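Local coordinates for protein formate-dependent phosphoribosylglycinamide formyltransferase (Mycobacterium tuberculosis H37Rv, PDB 6KHR) that belongs to the ATP-grasp superfamily of multidomain enzymes, joining an N-terminal parallel-sheet domain to ATP-grasp and C-terminal parts that share a large antiparallel sheet, at residues A[76-81]-A[102-107]; A[133-138]-A[147-152]; A[313-318]-A[389-394]. All blocks are in the same frame, centred on the assembly; numbering follows the deposited sequence.

Contact 1. Residues A[76-81]-A[102-107]; sequences TDAEEL and VDALDA
Ala104 presents its single methyl to the start of helix 78-88 and meets both Leu81 and Ala78 there. The closer partner is Leu81, whose CD2 lies 3.6 Å from Ala104 CB. Ala78 approaches from one turn earlier, with its CB 4.3 Å from Ala104 CB, and its carbonyl oxygen also rests against the same methyl. That oxygen also accepts a hydrogen bond from Thr82 OG1 in its own helix. With small residues facing each other, the two helices can come close: the CA atoms of Ala78 and Ala104 are 4.8 Å apart. Both helices pack in the N-terminal domain, in connections between strands of its five-stranded parallel sheet, whose 3-2-1-4-5 order is Rossmann-like. Helix 78-88 lies in the beta-alpha-beta crossover from strand 69-72 to strand 92-95, while helix 102-109 lies in the next connection, toward strand 117-118. Leu81 reaches across because CG stands anti to the backbone N (chi1 180°), which carries its isopropyl end (CG, CD1, CD2) toward the neighbouring helix. Its CD2 serves a second partner, Leu105 CD1, at 4.1 Å, where the two leucine chains cross at a slant. Leu105 also touches Val100 and, on helix 122-129, Ala122. Asp77 is the N-cap of helix 78-88, its OD1 accepting weak bonds from the backbone N atoms of Glu79 and Glu80; Asp103 forms a salt bridge with Arg126.

Contact 2. Residues A[133-138]-A[147-152]; sequences GLRRLA and APFWFV
Helix 131-141 and the short strand 149-152 come nearest through Arg135 and Phe149, whose CA atoms are 9.0 Å apart, a spacing bridged mainly by side chains. Within the helix, Leu137 N bonds to Gly133 O and Ala138 N to Leu134 O. The strand is an outer member of a three-stranded antiparallel sheet and pairs with strand 214-217. Its alternation sends Phe149 and Phe151 toward the helix and turns Trp150 to the other face, where it packs on helix 155-165. Arg135 carries the contact from the helix. Its CD sits over one face of the Phe149 ring, 4.2 Å from the centroid and 20° off the normal, a CH-pi contact shifted toward the rim. The chain bends at chi2 (-65°), and the rest of the arginine runs past the phenylalanine in the reverse sense, bringing NH1 to 3.8 Å from Phe149 CD1. Guanidinium and ring planes are 56° apart, and Phe149 CB lies in the guanidinium plane, at its edge. The small sheet, with helix 155-165 packed on it, is consistent with the small subdomain of an ATP-grasp fold; on another side of helix 131-141, Leu134 packs on strand 300-307 of the large antiparallel sheet. Arg135 also meets the second phenylalanine: its CB approaches Phe151 CZ at 4.2 Å, near the plane of that ring. Phe149 CD2 lies over one face of the Phe151 ring, 3.9 Å above its plane and toward the rim. Ala147 O lies at the in-plane edge of the Phe149 ring. Farther out, Arg135 NH1 has a long, weak ion pair with Glu217, while NH2 comes close to the like-charged Arg131.

Contact 3. Residues A[313-318]-A[389-394]; sequences SAWVTV and LGVALA
Residues 313-318, which begin with a 3-10 segment and run into helix 317-320, pack on one face of the large antiparallel sheet. Trp315, Val391 and Leu393 carry the contact between the two segments. Strand 390-395 runs between strands 346-351 and 380-384 of this sheet, pointing Val391 and Leu393 at residues 313-318. Val391 CG2 stands over the indole face, 3.9 Å from the centroid of the five-membered ring and 15° off its normal, a CH-pi contact in which the nearest ring atom, Trp315 CD2, is 3.8 Å away. The valine rotamer divides the work: CG1, anti to the backbone N (chi1 180°), lies alongside Trp315 CB at 4.1 Å, leaving CG2 for the ring. One step along the same face, Leu393 CD2 packs against backbone, 3.6 Å from Trp315 O and 4.1 Å from Val316 CA. The indole also makes an edge-to-face stack with Phe326, while Val316 and Leu393 both touch Ala348 on the adjacent strand. Ala392 points the other way, onto helix 399-413. Strand 390-395 thus lies between that helix and residues 313-318, a layered arrangement consistent with an ATP-grasp fold whose sheet is extended by the C-terminal part.

How the contacts relate
The three contacts follow one another in series along the chain and do not touch. Contact 1 packs two helices of the N-terminal parallel-sheet domain against each other; contact 2 joins helix 131-141 to the small three-stranded sheet; contact 3 lies on the large antiparallel sheet. Contacts 1 and 2 have centres 27 Å apart and nearest atoms about 12 Å apart. Contact 3 lies on the opposite side of the chain's centre from both, its centre 32 Å from that of contact 1 and 31 Å from that of contact 2. Contacts 2 and 3 are related indirectly: helix 131-141 also packs on strand 300-307, in the same large sheet as strand 390-395.

Contact 1. Residues A[76-81]-A[102-107]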
ATOM      1  N   THR A  76      11.974   6.781 -25.599  1.00101.36           N
ATOM      2  CA  THR A  76      12.179   6.130 -26.891  1.00 95.33           C
ATOM      3  C   THR A  76      13.239   6.840 -27.726  1.00 96.59           C
ATOM      4  O   THR A  76      13.096   6.958 -28.942  1.00 98.15           O
ATOM      5  CB  THR A  76      10.848   6.074 -27.634  1.00 89.79           C
ATOM      6  OG1 THR A  76      10.401   7.405 -27.910  1.00 96.04           O
ATOM      7  CG2 THR A  76       9.785   5.377 -26.789  1.00 80.56           C
ATOM      8  N   ASP A  77      14.293   7.344 -27.091  1.00 91.85           N
ATOM      9  CA  ASP A  77      15.400   8.006 -27.777  1.00 92.30           C
ATOM     10  C   ASP A  77      16.687   7.509 -27.135  1.00 80.33           C
ATOM     11  O   ASP A  77      16.979   7.851 -25.984  1.00 75.88           O
ATOM     12  CB  ASP A  77      15.291   9.528 -27.681  1.00104.64           C
ATOM     13  CG  ASP A  77      16.244  10.244 -28.617  1.00110.85           C
ATOM     14  OD1 ASP A  77      17.357   9.730 -28.867  1.00110.29           O
ATOM     15  OD2 ASP A  77      15.879  11.333 -29.105  1.00111.12           O
ATOM     16  N   ALA A  78      17.455   6.713 -27.884  1.00 72.94           N
ATOM     17  CA  ALA A  78      18.583   6.010 -27.285  1.00 68.33           C
ATOM     18  C   ALA A  78      19.667   6.979 -26.836  1.00 74.67           C
ATOM     19  O   ALA A  78      20.303   6.761 -25.801  1.00 83.78           O
ATOM     20  CB  ALA A  78      19.141   4.983 -28.266  1.00 63.08           C
ATOM     21  N   GLU A  79      19.890   8.047 -27.599  1.00 84.56           N
ATOM     22  CA  GLU A  79      20.845   9.069 -27.185  1.00 99.14           C
ATOM     23  C   GLU A  79      20.333   9.834 -25.975  1.00 98.68           C
ATOM     24  O   GLU A  79      21.035   9.957 -24.963  1.00102.95           O
ATOM     25  CB  GLU A  79      21.112  10.032 -28.344  1.00112.50           C
ATOM     26  CG  GLU A  79      21.716   9.395 -29.586  1.00127.82           C
ATOM     27  CD  GLU A  79      23.236   9.365 -29.553  1.00142.27           C
ATOM     28  OE1 GLU A  79      23.801   9.409 -28.439  1.00146.32           O
ATOM     29  OE2 GLU A  79      23.867   9.306 -30.634  1.00147.21           O
ATOM     30  N   GLU A  80      19.105  10.356 -26.068  1.00 94.76           N
ATOM     31  CA  GLU A  80      18.553  11.206 -25.015  1.00 91.39           C
ATOM     32  C   GLU A  80      18.392  10.448 -23.707  1.00 95.77           C
ATOM     33  O   GLU A  80      18.655  10.996 -22.629  1.00101.49           O
ATOM     34  CB  GLU A  80      17.207  11.781 -25.458  1.00104.37           C
ATOM     35  CG  GLU A  80      17.258  13.249 -25.846  1.00125.19           C
ATOM     36  CD  GLU A  80      15.982  14.004 -25.490  1.00144.97           C
ATOM     37  OE1 GLU A  80      15.023  13.370 -24.991  1.00154.48           O
ATOM     38  OE2 GLU A  80      15.943  15.237 -25.703  1.00147.98           O
ATOM     39  N   LEU A  81      17.942   9.194 -23.775  1.00 93.31           N
ATOM     40  CA  LEU A  81      17.830   8.392 -22.562  1.00 84.68           C
ATOM     41  C   LEU A  81      19.197   8.117 -21.956  1.00 71.24           C
ATOM     42  O   LEU A  81      19.380   8.223 -20.740  1.00 77.96           O
ATOM     43  CB  LEU A  81      17.106   7.079 -22.860  1.00 89.64           C
ATOM     44  CG  LEU A  81      16.940   6.150 -21.659  1.00 88.78           C
ATOM     45  CD1 LEU A  81      16.061   6.819 -20.609  1.00 79.41           C
ATOM     46  CD2 LEU A  81      16.381   4.794 -22.086  1.00 94.53           C
ATOM     47  N   VAL A 102      15.538  -0.172 -25.807  1.00 81.93           N
ATOM     48  CA  VAL A 102      16.204  -1.396 -25.299  1.00 80.86           C
ATOM     49  C   VAL A 102      17.680  -1.262 -25.634  1.00 82.71           C
ATOM     50  O   VAL A 102      18.502  -1.738 -24.864  1.00 87.34           O
ATOM     51  CB  VAL A 102      15.582  -2.635 -25.948  1.00 83.33           C
ATOM     52  CG1 VAL A 102      14.399  -3.110 -25.140  1.00 79.11           C
ATOM     53  CG2 VAL A 102      15.143  -2.319 -27.363  1.00 89.03           C
ATOM     54  N   ASP A 103      17.990  -0.614 -26.747  1.00 82.76           N
ATOM     55  CA  ASP A 103      19.407  -0.426 -27.045  1.00 88.80           C
ATOM     56  C   ASP A 103      20.074   0.482 -26.017  1.00 83.74           C
ATOM     57  O   ASP A 103      21.215   0.230 -25.609  1.00 74.66           O
ATOM     58  CB  ASP A 103      19.585   0.132 -28.459  1.00 93.36           C
ATOM     59  CG  ASP A 103      19.075  -0.822 -29.539  1.00102.87           C
ATOM     60  OD1 ASP A 103      18.911  -2.028 -29.258  1.00105.85           O
ATOM     61  OD2 ASP A 103      18.834  -0.360 -30.674  1.00103.50           O
ATOM     62  N   ALA A 104      19.379   1.533 -25.571  1.00 81.74           N
ATOM     63  CA  ALA A 104      19.939   2.381 -24.523  1.00 76.60           C
ATOM     64  C   ALA A 104      20.179   1.592 -23.244  1.00 77.57           C
ATOM     65  O   ALA A 104      21.162   1.837 -22.534  1.00 77.32           O
ATOM     66  CB  ALA A 104      19.024   3.573 -24.253  1.00 70.94           C
ATOM     67  N   LEU A 105      19.300   0.634 -22.932  1.00 75.18           N
ATOM     68  CA  LEU A 105      19.481  -0.157 -21.717  1.00 77.67           C
ATOM     69  C   LEU A 105      20.695  -1.071 -21.831  1.00 83.86           C
ATOM     70  O   LEU A 105      21.437  -1.248 -20.857  1.00 84.97           O
ATOM     71  CB  LEU A 105      18.230  -0.988 -21.417  1.00 72.92           C
ATOM     72  CG  LEU A 105      16.994  -0.342 -20.787  1.00 68.16           C
ATOM     73  CD1 LEU A 105      17.209   1.121 -20.463  1.00 58.20           C
ATOM     74  CD2 LEU A 105      15.798  -0.534 -21.705  1.00 73.78           C
ATOM     75  N   ASP A 106      20.903  -1.678 -23.001  1.00 91.04           N
ATOM     76  CA  ASP A 106      22.061  -2.552 -23.159  1.00102.06           C
ATOM     77  C   ASP A 106      23.361  -1.758 -23.148  1.00 97.13           C
ATOM     78  O   ASP A 106      24.406  -2.291 -22.751  1.00 97.64           O
ATOM     79  CB  ASP A 106      21.933  -3.394 -24.429  1.00110.30           C
ATOM     80  CG  ASP A 106      21.592  -4.853 -24.126  1.00116.21           C
ATOM     81  OD1 ASP A 106      22.188  -5.425 -23.181  1.00116.42           O
ATOM     82  OD2 ASP A 106      20.722  -5.426 -24.819  1.00117.67           O
ATOM     83  N   ALA A 107      23.313  -0.488 -23.549  1.00 90.47           N
ATOM     84  CA  ALA A 107      24.470   0.383 -23.377  1.00 79.33           C
ATOM     85  C   ALA A 107      24.866   0.489 -21.908  1.00 73.42           C
ATOM     86  O   ALA A 107      26.040   0.319 -21.561  1.00 76.77           O
ATOM     87  CB  ALA A 107      24.175   1.768 -23.954  1.00 76.53           C
TER

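Contact 2. Residues A[133-138]-A[147-152]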
ATOM      1  N   GLY A 133       9.705 -13.412 -30.774  1.00 62.11           N
ATOM      2  CA  GLY A 133      10.851 -14.070 -30.176  1.00 55.39           C
ATOM      3  C   GLY A 133      10.556 -14.678 -28.823  1.00 57.14           C
ATOM      4  O   GLY A 133      11.208 -15.646 -28.418  1.00 65.96           O
ATOM      5  N   LEU A 134       9.580 -14.128 -28.112  1.00 50.36           N
ATOM      6  CA  LEU A 134       9.220 -14.688 -26.819  1.00 45.15           C
ATOM      7  C   LEU A 134       8.426 -15.980 -26.989  1.00 46.47           C
ATOM      8  O   LEU A 134       8.644 -16.956 -26.253  1.00 33.31           O
ATOM      9  CB  LEU A 134       8.437 -13.657 -25.991  1.00 39.02           C
ATOM     10  CG  LEU A 134       8.079 -14.199 -24.606  1.00 41.44           C
ATOM     11  CD1 LEU A 134       9.318 -14.193 -23.749  1.00 49.71           C
ATOM     12  CD2 LEU A 134       6.956 -13.402 -23.950  1.00 40.79           C
ATOM     13  N   ARG A 135       7.502 -16.007 -27.953  1.00 51.29           N
ATOM     14  CA  ARG A 135       6.803 -17.250 -28.260  1.00 56.77           C
ATOM     15  C   ARG A 135       7.798 -18.337 -28.650  1.00 63.66           C
ATOM     16  O   ARG A 135       7.775 -19.443 -28.094  1.00 71.50           O
ATOM     17  CB  ARG A 135       5.780 -17.030 -29.376  1.00 59.46           C
ATOM     18  CG  ARG A 135       4.359 -16.897 -28.896  1.00 72.45           C
ATOM     19  CD  ARG A 135       3.851 -18.187 -28.260  1.00 80.51           C
ATOM     20  NE  ARG A 135       2.718 -17.925 -27.371  1.00 85.85           N
ATOM     21  CZ  ARG A 135       1.445 -18.065 -27.722  1.00 93.35           C
ATOM     22  NH1 ARG A 135       1.140 -18.472 -28.948  1.00 94.39           N
ATOM     23  NH2 ARG A 135       0.474 -17.810 -26.851  1.00 96.07           N
ATOM     24  N   ARG A 136       8.704 -18.019 -29.584  1.00 59.83           N
ATOM     25  CA  ARG A 136       9.687 -18.998 -30.039  1.00 58.77           C
ATOM     26  C   ARG A 136      10.628 -19.402 -28.913  1.00 55.25           C
ATOM     27  O   ARG A 136      11.074 -20.553 -28.868  1.00 53.13           O
ATOM     28  CB  ARG A 136      10.470 -18.445 -31.225  1.00 51.08           C
ATOM     29  N   LEU A 137      10.926 -18.486 -27.990  1.00 52.79           N
ATOM     30  CA  LEU A 137      11.689 -18.866 -26.808  1.00 49.95           C
ATOM     31  C   LEU A 137      10.895 -19.833 -25.929  1.00 56.75           C
ATOM     32  O   LEU A 137      11.434 -20.820 -25.405  1.00 52.84           O
ATOM     33  CB  LEU A 137      12.082 -17.615 -26.016  1.00 49.40           C
ATOM     34  CG  LEU A 137      12.649 -17.935 -24.628  1.00 51.84           C
ATOM     35  CD1 LEU A 137      13.991 -18.647 -24.784  1.00 52.45           C
ATOM     36  CD2 LEU A 137      12.778 -16.705 -23.734  1.00 55.19           C
ATOM     37  N   ALA A 138       9.608 -19.572 -25.754  1.00 54.18           N
ATOM     38  CA  ALA A 138       8.820 -20.391 -24.841  1.00 56.05           C
ATOM     39  C   ALA A 138       8.579 -21.777 -25.416  1.00 55.72           C
ATOM     40  O   ALA A 138       8.814 -22.795 -24.748  1.00 36.00           O
ATOM     41  CB  ALA A 138       7.496 -19.696 -24.536  1.00 52.03           C
ATOM     42  N   ALA A 147      -0.685 -22.824 -27.191  1.00 51.01           N
ATOM     43  CA  ALA A 147      -1.717 -23.137 -28.187  1.00 41.09           C
ATOM     44  C   ALA A 147      -0.996 -23.197 -29.523  1.00 52.80           C
ATOM     45  O   ALA A 147      -0.065 -22.455 -29.710  1.00 49.87           O
ATOM     46  CB  ALA A 147      -2.741 -22.049 -28.199  1.00 36.39           C
ATOM     47  N   PRO A 148      -1.350 -24.109 -30.430  1.00 50.28           N
ATOM     48  CA  PRO A 148      -0.692 -24.189 -31.717  1.00 52.99           C
ATOM     49  C   PRO A 148      -0.676 -22.847 -32.449  1.00 55.15           C
ATOM     50  O   PRO A 148      -1.678 -22.262 -32.581  1.00 44.70           O
ATOM     51  CB  PRO A 148      -1.581 -25.195 -32.423  1.00 39.42           C
ATOM     52  CG  PRO A 148      -2.010 -26.077 -31.321  1.00 32.03           C
ATOM     53  CD  PRO A 148      -2.348 -25.115 -30.225  1.00 39.06           C
ATOM     54  N   PHE A 149       0.491 -22.426 -32.909  1.00 44.71           N
ATOM     55  CA  PHE A 149       0.571 -21.108 -33.560  1.00 42.95           C
ATOM     56  C   PHE A 149       1.535 -21.145 -34.731  1.00 48.35           C
ATOM     57  O   PHE A 149       2.435 -21.935 -34.745  1.00 43.72           O
ATOM     58  CB  PHE A 149       1.056 -20.082 -32.551  1.00 37.63           C
ATOM     59  CG  PHE A 149       2.484 -20.288 -32.157  1.00 51.04           C
ATOM     60  CD1 PHE A 149       2.812 -21.096 -31.091  1.00 55.26           C
ATOM     61  CD2 PHE A 149       3.504 -19.684 -32.860  1.00 54.23           C
ATOM     62  CE1 PHE A 149       4.130 -21.290 -30.729  1.00 59.23           C
ATOM     63  CE2 PHE A 149       4.824 -19.884 -32.500  1.00 50.21           C
ATOM     64  CZ  PHE A 149       5.133 -20.687 -31.436  1.00 58.62           C
ATOM     65  N   TRP A 150       1.266 -20.325 -35.732  1.00 51.36           N
ATOM     66  CA  TRP A 150       2.117 -20.254 -36.938  1.00 54.35           C
ATOM     67  C   TRP A 150       2.328 -18.802 -37.322  1.00 53.07           C
ATOM     68  O   TRP A 150       1.417 -18.031 -37.184  1.00 49.92           O
ATOM     69  CB  TRP A 150       1.458 -20.988 -38.101  1.00 51.03           C
ATOM     70  CG  TRP A 150       1.226 -22.433 -37.844  1.00 46.23           C
ATOM     71  CD1 TRP A 150       2.048 -23.460 -38.162  1.00 39.35           C
ATOM     72  CD2 TRP A 150       0.114 -23.011 -37.156  1.00 49.82           C
ATOM     73  NE1 TRP A 150       1.514 -24.637 -37.735  1.00 43.41           N
ATOM     74  CE2 TRP A 150       0.340 -24.388 -37.098  1.00 46.74           C
ATOM     75  CE3 TRP A 150      -1.020 -22.493 -36.545  1.00 44.35           C
ATOM     76  CZ2 TRP A 150      -0.546 -25.256 -36.489  1.00 45.89           C
ATOM     77  CZ3 TRP A 150      -1.903 -23.348 -35.948  1.00 40.83           C
ATOM     78  CH2 TRP A 150      -1.667 -24.710 -35.925  1.00 51.59           C
ATOM     79  N   PHE A 151       3.535 -18.472 -37.734  1.00 53.09           N
ATOM     80  CA  PHE A 151       3.835 -17.158 -38.281  1.00 65.88           C
ATOM     81  C   PHE A 151       3.895 -17.304 -39.791  1.00 72.60           C
ATOM     82  O   PHE A 151       4.672 -18.114 -40.301  1.00 73.42           O
ATOM     83  CB  PHE A 151       5.150 -16.611 -37.722  1.00 73.37           C
ATOM     84  CG  PHE A 151       5.141 -16.418 -36.219  1.00 78.10           C
ATOM     85  CD1 PHE A 151       4.153 -15.658 -35.608  1.00 73.47           C
ATOM     86  CD2 PHE A 151       6.109 -17.012 -35.418  1.00 77.01           C
ATOM     87  CE1 PHE A 151       4.138 -15.480 -34.227  1.00 77.56           C
ATOM     88  CE2 PHE A 151       6.093 -16.842 -34.034  1.00 81.29           C
ATOM     89  CZ  PHE A 151       5.103 -16.071 -33.442  1.00 83.20           C
ATOM     90  N   VAL A 152       3.053 -16.558 -40.500  1.00 78.98           N
ATOM     91  CA  VAL A 152       2.997 -16.605 -41.952  1.00 82.18           C
ATOM     92  C   VAL A 152       3.399 -15.238 -42.488  1.00 87.89           C
ATOM     93  O   VAL A 152       3.523 -14.270 -41.741  1.00 94.07           O
ATOM     94  CB  VAL A 152       1.602 -17.013 -42.475  1.00 83.58           C
ATOM     95  CG1 VAL A 152       1.204 -18.366 -41.905  1.00 85.18           C
ATOM     96  CG2 VAL A 152       0.570 -15.941 -42.152  1.00 79.92           C
TER

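Contact 3. Residues A[313-318]-A[389-394]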
ATOM      1  N   SER A 313      -3.845  -7.191 -13.473  1.00 45.83           N
ATOM      2  CA  SER A 313      -4.487  -8.166 -12.593  1.00 38.95           C
ATOM      3  C   SER A 313      -3.837  -8.236 -11.213  1.00 43.91           C
ATOM      4  O   SER A 313      -4.497  -8.661 -10.258  1.00 52.33           O
ATOM      5  CB  SER A 313      -4.484  -9.557 -13.215  1.00 34.15           C
ATOM      6  OG  SER A 313      -3.173 -10.059 -13.302  1.00 49.80           O
ATOM      7  N   ALA A 314      -2.573  -7.816 -11.090  1.00 31.65           N
ATOM      8  CA  ALA A 314      -1.873  -7.852  -9.809  1.00 40.06           C
ATOM      9  C   ALA A 314      -2.487  -6.916  -8.763  1.00 44.77           C
ATOM     10  O   ALA A 314      -2.200  -7.085  -7.572  1.00 34.21           O
ATOM     11  CB  ALA A 314      -0.397  -7.497 -10.018  1.00 41.07           C
ATOM     12  N   TRP A 315      -3.314  -5.939  -9.179  1.00 38.52           N
ATOM     13  CA  TRP A 315      -3.866  -4.947  -8.254  1.00 36.56           C
ATOM     14  C   TRP A 315      -4.567  -5.571  -7.054  1.00 42.55           C
ATOM     15  O   TRP A 315      -4.604  -4.966  -5.979  1.00 39.24           O
ATOM     16  CB  TRP A 315      -4.861  -4.031  -8.973  1.00 36.41           C
ATOM     17  CG  TRP A 315      -4.219  -2.863  -9.605  1.00 36.40           C
ATOM     18  CD1 TRP A 315      -4.009  -2.667 -10.933  1.00 29.26           C
ATOM     19  CD2 TRP A 315      -3.677  -1.716  -8.932  1.00 39.16           C
ATOM     20  NE1 TRP A 315      -3.381  -1.468 -11.132  1.00 34.70           N
ATOM     21  CE2 TRP A 315      -3.159  -0.867  -9.924  1.00 34.39           C
ATOM     22  CE3 TRP A 315      -3.601  -1.322  -7.593  1.00 46.77           C
ATOM     23  CZ2 TRP A 315      -2.562   0.348  -9.620  1.00 34.23           C
ATOM     24  CZ3 TRP A 315      -3.021  -0.108  -7.293  1.00 47.83           C
ATOM     25  CH2 TRP A 315      -2.509   0.716  -8.306  1.00 42.84           C
ATOM     26  N   VAL A 316      -5.146  -6.763  -7.216  1.00 39.51           N
ATOM     27  CA  VAL A 316      -5.807  -7.411  -6.081  1.00 36.76           C
ATOM     28  C   VAL A 316      -4.844  -7.584  -4.916  1.00 32.70           C
ATOM     29  O   VAL A 316      -5.264  -7.540  -3.752  1.00 36.33           O
ATOM     30  CB  VAL A 316      -6.423  -8.766  -6.510  1.00 35.11           C
ATOM     31  CG1 VAL A 316      -5.351  -9.726  -7.014  1.00 39.50           C
ATOM     32  CG2 VAL A 316      -7.162  -9.408  -5.373  1.00 34.69           C
ATOM     33  N   THR A 317      -3.541  -7.744  -5.200  1.00 37.15           N
ATOM     34  CA  THR A 317      -2.571  -8.043  -4.148  1.00 43.71           C
ATOM     35  C   THR A 317      -2.452  -6.908  -3.139  1.00 44.88           C
ATOM     36  O   THR A 317      -2.119  -7.177  -1.975  1.00 37.52           O
ATOM     37  CB  THR A 317      -1.184  -8.392  -4.734  1.00 35.60           C
ATOM     38  OG1 THR A 317      -0.686  -7.314  -5.539  1.00 39.10           O
ATOM     39  CG2 THR A 317      -1.245  -9.682  -5.570  1.00 25.08           C
ATOM     40  N   VAL A 318      -2.791  -5.670  -3.538  1.00 45.89           N
ATOM     41  CA  VAL A 318      -2.705  -4.527  -2.623  1.00 41.29           C
ATOM     42  C   VAL A 318      -3.452  -4.819  -1.330  1.00 41.20           C
ATOM     43  O   VAL A 318      -3.059  -4.347  -0.257  1.00 42.11           O
ATOM     44  CB  VAL A 318      -3.217  -3.237  -3.316  1.00 31.97           C
ATOM     45  CG1 VAL A 318      -3.416  -2.126  -2.320  1.00 28.30           C
ATOM     46  CG2 VAL A 318      -2.245  -2.782  -4.402  1.00 27.41           C
ATOM     47  N   LEU A 389      -9.368   6.422 -14.251  1.00140.82           N
ATOM     48  CA  LEU A 389      -8.569   5.364 -13.641  1.00125.15           C
ATOM     49  C   LEU A 389      -8.960   5.218 -12.176  1.00106.54           C
ATOM     50  O   LEU A 389      -8.910   6.187 -11.408  1.00111.47           O
ATOM     51  CB  LEU A 389      -7.069   5.643 -13.777  1.00120.15           C
ATOM     52  CG  LEU A 389      -6.201   4.384 -13.952  1.00115.88           C
ATOM     53  CD1 LEU A 389      -6.030   3.586 -12.672  1.00101.19           C
ATOM     54  CD2 LEU A 389      -6.790   3.488 -15.036  1.00122.49           C
ATOM     55  N   GLY A 390      -9.361   4.010 -11.804  1.00 79.32           N
ATOM     56  CA  GLY A 390      -9.624   3.684 -10.422  1.00 57.14           C
ATOM     57  C   GLY A 390      -9.629   2.186 -10.253  1.00 52.31           C
ATOM     58  O   GLY A 390      -9.864   1.442 -11.207  1.00 46.68           O
ATOM     59  N   VAL A 391      -9.368   1.742  -9.030  1.00 45.40           N
ATOM     60  CA  VAL A 391      -9.396   0.331  -8.677  1.00 46.18           C
ATOM     61  C   VAL A 391     -10.382   0.134  -7.538  1.00 38.76           C
ATOM     62  O   VAL A 391     -10.289   0.804  -6.500  1.00 35.26           O
ATOM     63  CB  VAL A 391      -8.002  -0.190  -8.280  1.00 48.51           C
ATOM     64  CG1 VAL A 391      -8.089  -1.658  -7.915  1.00 50.04           C
ATOM     65  CG2 VAL A 391      -6.981   0.044  -9.406  1.00 47.19           C
ATOM     66  N   ALA A 392     -11.317  -0.786  -7.726  1.00 35.86           N
ATOM     67  CA  ALA A 392     -12.234  -1.193  -6.670  1.00 33.09           C
ATOM     68  C   ALA A 392     -11.728  -2.493  -6.065  1.00 37.76           C
ATOM     69  O   ALA A 392     -11.332  -3.409  -6.796  1.00 42.40           O
ATOM     70  CB  ALA A 392     -13.650  -1.383  -7.213  1.00 28.53           C
ATOM     71  N   LEU A 393     -11.720  -2.568  -4.728  1.00 35.65           N
ATOM     72  CA  LEU A 393     -11.163  -3.734  -4.057  1.00 31.18           C
ATOM     73  C   LEU A 393     -12.060  -4.193  -2.925  1.00 33.08           C
ATOM     74  O   LEU A 393     -12.637  -3.375  -2.209  1.00 30.91           O
ATOM     75  CB  LEU A 393      -9.768  -3.447  -3.500  1.00 34.06           C
ATOM     76  CG  LEU A 393      -8.731  -2.925  -4.495  1.00 40.95           C
ATOM     77  CD1 LEU A 393      -7.844  -1.868  -3.843  1.00 26.79           C
ATOM     78  CD2 LEU A 393      -7.896  -4.065  -4.977  1.00 28.83           C
ATOM     79  N   ALA A 394     -12.139  -5.505  -2.748  1.00 27.17           N
ATOM     80  CA  ALA A 394     -12.791  -6.095  -1.596  1.00 27.42           C
ATOM     81  C   ALA A 394     -12.024  -7.342  -1.186  1.00 40.60           C
ATOM     82  O   ALA A 394     -11.378  -7.991  -2.016  1.00 46.33           O
ATOM     83  CB  ALA A 394     -14.229  -6.474  -1.902  1.00 29.41           C
TER